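Local coordinates for protein cupin 2, conserved barrel (Desulfitobacterium hafniense, PDB 2OZJ) that is of unknown function but belongs to the cupin superfamily, folding as a conserved beta-barrel and assembling from two copies of the chain, at residues M2-Q10 and M30-I40. Sequence-based numbering, arbitrary orientation. Where two conformers were deposited one is given.
Sequences MARLKNLPQ and MALAQSDRVQI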
loop_
_atom_site.group_PDB
_atom_site.type_symbol
_atom_site.label_atom_id
_atom_site.label_comp_id
_atom_site.label_asym_id
_atom_site.label_seq_id
_atom_site.Cartn_x
_atom_site.Cartn_y
_atom_site.Cartn_z
HETATM N N MSE A 2 -10.344 -19.063 1.009
HETATM C CA MSE A 2 -9.148 -18.604 0.233
HETATM C C MSE A 2 -8.852 -17.119 0.420
HETATM O O MSE A 2 -9.746 -16.308 0.430
HETATM C CB MSE A 2 -9.335 -18.850 -1.275
HETATM C CG MSE A 2 -8.426 -17.951 -2.180
HETATM SE SE MSE A 2 -8.687 -18.074 -4.127
HETATM C CE MSE A 2 -9.948 -16.651 -4.369
ATOM N N ALA A 3 -7.574 -16.783 0.499
ATOM C CA ALA A 3 -7.140 -15.396 0.533
ATOM C C ALA A 3 -7.141 -14.805 -0.889
ATOM O O ALA A 3 -6.574 -15.402 -1.806
ATOM C CB ALA A 3 -5.746 -15.296 1.165
ATOM N N ARG A 4 -7.760 -13.634 -1.059
ATOM C CA ARG A 4 -7.789 -12.973 -2.359
ATOM C C ARG A 4 -7.882 -11.464 -2.255
ATOM O O ARG A 4 -8.483 -10.924 -1.312
ATOM C CB ARG A 4 -8.930 -13.517 -3.226
ATOM C CG ARG A 4 -10.289 -13.136 -2.776
ATOM C CD ARG A 4 -11.393 -13.985 -3.400
ATOM N NE ARG A 4 -12.687 -13.485 -2.945
ATOM C CZ ARG A 4 -13.262 -12.366 -3.382
ATOM N NH1 ARG A 4 -12.697 -11.632 -4.335
ATOM N NH2 ARG A 4 -14.413 -11.987 -2.867
ATOM N N LEU A 5 -7.292 -10.783 -3.239
ATOM C CA LEU A 5 -7.383 -9.349 -3.327
ATOM C C LEU A 5 -8.638 -9.095 -4.108
ATOM O O LEU A 5 -9.077 -9.942 -4.895
ATOM C CB LEU A 5 -6.133 -8.729 -4.011
ATOM C CG LEU A 5 -4.827 -8.906 -3.222
ATOM C CD1 LEU A 5 -3.685 -8.323 -3.983
ATOM C CD2 LEU A 5 -4.901 -8.268 -1.816
ATOM N N LYS A 6 -9.243 -7.943 -3.880
ATOM C CA LYS A 6 -10.497 -7.573 -4.514
ATOM C C LYS A 6 -10.696 -6.057 -4.565
ATOM O O LYS A 6 -10.013 -5.305 -3.899
ATOM C CB LYS A 6 -11.690 -8.242 -3.787
ATOM C CG LYS A 6 -11.859 -7.782 -2.349
ATOM C CD LYS A 6 -13.155 -8.294 -1.755
ATOM C CE LYS A 6 -13.344 -7.759 -0.336
ATOM N NZ LYS A 6 -14.741 -8.050 0.158
ATOM N N ASN A 7 -11.684 -5.669 -5.381
ATOM C CA ASN A 7 -12.107 -4.307 -5.550
ATOM C C ASN A 7 -11.025 -3.362 -6.055
ATOM O O ASN A 7 -11.027 -2.151 -5.753
ATOM C CB ASN A 7 -12.765 -3.773 -4.265
ATOM C CG ASN A 7 -14.021 -4.520 -3.903
ATOM O OD1 ASN A 7 -14.779 -4.974 -4.778
ATOM N ND2 ASN A 7 -14.243 -4.695 -2.591
ATOM N N LEU A 8 -10.146 -3.922 -6.898
ATOM C CA LEU A 8 -9.013 -3.200 -7.476
ATOM C C LEU A 8 -8.977 -3.397 -8.972
ATOM O O LEU A 8 -9.362 -4.490 -9.454
ATOM C CB LEU A 8 -7.693 -3.717 -6.899
ATOM C CG LEU A 8 -7.426 -3.379 -5.431
ATOM C CD1 LEU A 8 -6.432 -4.395 -4.830
ATOM C CD2 LEU A 8 -6.949 -1.928 -5.330
ATOM N N PRO A 9 -8.524 -2.366 -9.714
ATOM C CA PRO A 9 -8.525 -2.600 -11.163
ATOM C C PRO A 9 -7.532 -3.660 -11.628
ATOM O O PRO A 9 -6.430 -3.780 -11.057
ATOM C CB PRO A 9 -8.155 -1.240 -11.742
ATOM C CG PRO A 9 -7.534 -0.468 -10.679
ATOM C CD PRO A 9 -7.970 -1.042 -9.358
ATOM N N GLN A 10 -7.934 -4.448 -12.627
ATOM C CA GLN A 10 -7.090 -5.473 -13.184
ATOM C C GLN A 10 -6.735 -5.205 -14.622
ATOM O O GLN A 10 -5.770 -5.788 -15.124
ATOM C CB GLN A 10 -7.773 -6.825 -13.094
ATOM C CG GLN A 10 -7.954 -7.318 -11.674
ATOM C CD GLN A 10 -8.681 -8.626 -11.631
ATOM O OE1 GLN A 10 -8.482 -9.482 -12.496
ATOM N NE2 GLN A 10 -9.570 -8.782 -10.653
HETATM N N MSE A 30 -13.817 0.574 2.018
HETATM C CA MSE A 30 -13.823 -0.473 1.005
HETATM C C MSE A 30 -12.752 -1.495 1.335
HETATM O O MSE A 30 -11.594 -1.088 1.560
HETATM C CB MSE A 30 -13.594 0.129 -0.377
HETATM C CG MSE A 30 -13.725 -0.927 -1.471
HETATM SE SE MSE A 30 -14.053 -0.306 -3.251
HETATM C CE MSE A 30 -12.278 0.408 -3.581
ATOM N N ALA A 31 -13.130 -2.772 1.433
ATOM C CA ALA A 31 -12.148 -3.833 1.633
ATOM C C ALA A 31 -11.441 -4.135 0.302
ATOM O O ALA A 31 -12.102 -4.230 -0.761
ATOM C CB ALA A 31 -12.788 -5.065 2.149
ATOM N N LEU A 32 -10.123 -4.295 0.368
ATOM C CA LEU A 32 -9.319 -4.680 -0.793
ATOM C C LEU A 32 -8.782 -6.096 -0.683
ATOM O O LEU A 32 -8.085 -6.554 -1.567
ATOM C CB LEU A 32 -8.160 -3.714 -0.986
ATOM C CG LEU A 32 -8.457 -2.195 -1.082
ATOM C CD1 LEU A 32 -7.143 -1.414 -1.285
ATOM C CD2 LEU A 32 -9.518 -1.887 -2.175
ATOM N N ALA A 33 -9.108 -6.803 0.390
ATOM C CA ALA A 33 -8.722 -8.197 0.546
ATOM C C ALA A 33 -9.824 -8.950 1.275
ATOM O O ALA A 33 -10.521 -8.373 2.132
ATOM C CB ALA A 33 -7.420 -8.315 1.342
ATOM N N GLN A 34 -9.984 -10.215 0.893
ATOM C CA GLN A 34 -10.719 -11.190 1.653
ATOM C C GLN A 34 -9.664 -12.179 2.168
ATOM O O GLN A 34 -9.133 -12.982 1.419
ATOM C CB GLN A 34 -11.746 -11.882 0.753
ATOM C CG GLN A 34 -12.768 -12.725 1.484
ATOM C CD GLN A 34 -14.154 -12.131 1.452
ATOM O OE1 GLN A 34 -14.365 -11.009 0.984
ATOM N NE2 GLN A 34 -15.121 -12.896 1.939
ATOM N N SER A 35 -9.300 -12.044 3.434
ATOM C CA SER A 35 -8.204 -12.812 4.018
ATOM C C SER A 35 -8.368 -12.940 5.532
ATOM O O SER A 35 -8.942 -12.064 6.173
ATOM C CB SER A 35 -6.869 -12.171 3.669
ATOM O OG SER A 35 -5.803 -12.757 4.380
ATOM N N ASP A 36 -7.907 -14.073 6.078
ATOM C CA ASP A 36 -7.850 -14.307 7.534
ATOM C C ASP A 36 -6.501 -13.810 8.123
ATOM O O ASP A 36 -6.373 -13.629 9.333
ATOM C CB ASP A 36 -8.074 -15.813 7.857
ATOM N N ARG A 37 -5.519 -13.566 7.261
ATOM C CA ARG A 37 -4.179 -13.185 7.687
ATOM C C ARG A 37 -3.884 -11.658 7.578
ATOM O O ARG A 37 -2.964 -11.149 8.232
ATOM C CB ARG A 37 -3.150 -13.928 6.831
ATOM N N VAL A 38 -4.599 -10.967 6.694
ATOM C CA VAL A 38 -4.336 -9.551 6.457
ATOM C C VAL A 38 -5.630 -8.855 6.107
ATOM O O VAL A 38 -6.476 -9.379 5.359
ATOM C CB VAL A 38 -3.218 -9.281 5.396
ATOM C CG1 VAL A 38 -3.651 -9.679 3.989
ATOM C CG2 VAL A 38 -2.788 -7.809 5.416
ATOM N N GLN A 39 -5.786 -7.678 6.693
ATOM C CA GLN A 39 -6.874 -6.800 6.375
ATOM C C GLN A 39 -6.278 -5.620 5.609
ATOM O O GLN A 39 -5.330 -4.986 6.053
ATOM C CB GLN A 39 -7.549 -6.345 7.659
ATOM C CG GLN A 39 -8.288 -7.472 8.425
ATOM C CD GLN A 39 -9.168 -6.955 9.612
ATOM N N ILE A 40 -6.843 -5.340 4.440
ATOM C CA ILE A 40 -6.403 -4.225 3.611
ATOM C C ILE A 40 -7.660 -3.459 3.260
ATOM O O ILE A 40 -8.592 -4.031 2.643
ATOM C CB ILE A 40 -5.670 -4.682 2.311
ATOM C CG1 ILE A 40 -4.587 -5.724 2.625
ATOM C CG2 ILE A 40 -5.160 -3.436 1.551
ATOM C CD1 ILE A 40 -3.812 -6.207 1.356
#
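R4 and Q34 form an antiparallel hydrogen-bonded pair: R4 N donates to Q34 O at 2.9 Å, and Q34 N returns a bond to R4 O. In one of R4's two conformers, and so tentatively, their side chains run side by side in the same direction, with Q34 CB over one guanidinium face. From the same face of the sheet Q34 bends at chi2 (110°), which brings its amide oxygen to K6. The extended K6 chain crosses that of Q34, and NZ approaches OE1 almost head-on to the carbonyl, at 3.1 Å. On the way K6 CE packs against A31 CB at 3.7 Å.

K6 N also bonds to L32 O, but from above the carbonyl plane (58° out of it), consistent with the interruption of strand 28-34 at L32. One residue on, the N7 amide takes over: ND2 reaches A31 O at 2.9 Å, with the acceptor close to the amide plane. N7 CB meanwhile lies 3.8 Å from SE of the selenomethionine M30, the two side chains crossing.

On the other face, L5 and A33 are a non-hydrogen-bonded pair, and L5 CD2 meets I40 CD1 at 3.9 Å as well as A33 CB. L8 and L32 cross at about a right angle, CD2 to CD2 at 4.1 Å.

An N-terminal strand thus pairs antiparallel with a strand of the cupin barrel: 4-5 lies beside 28-34, outermost in the sheet within this chain, and 28-34 pairs in turn with 38-46. L32 and I40 continue the apolar layer onto L105 of strand 102-109, while L5 N hydrogen-bonds to D59 OD2 of the second subunit, placing this edge at the dimer interface.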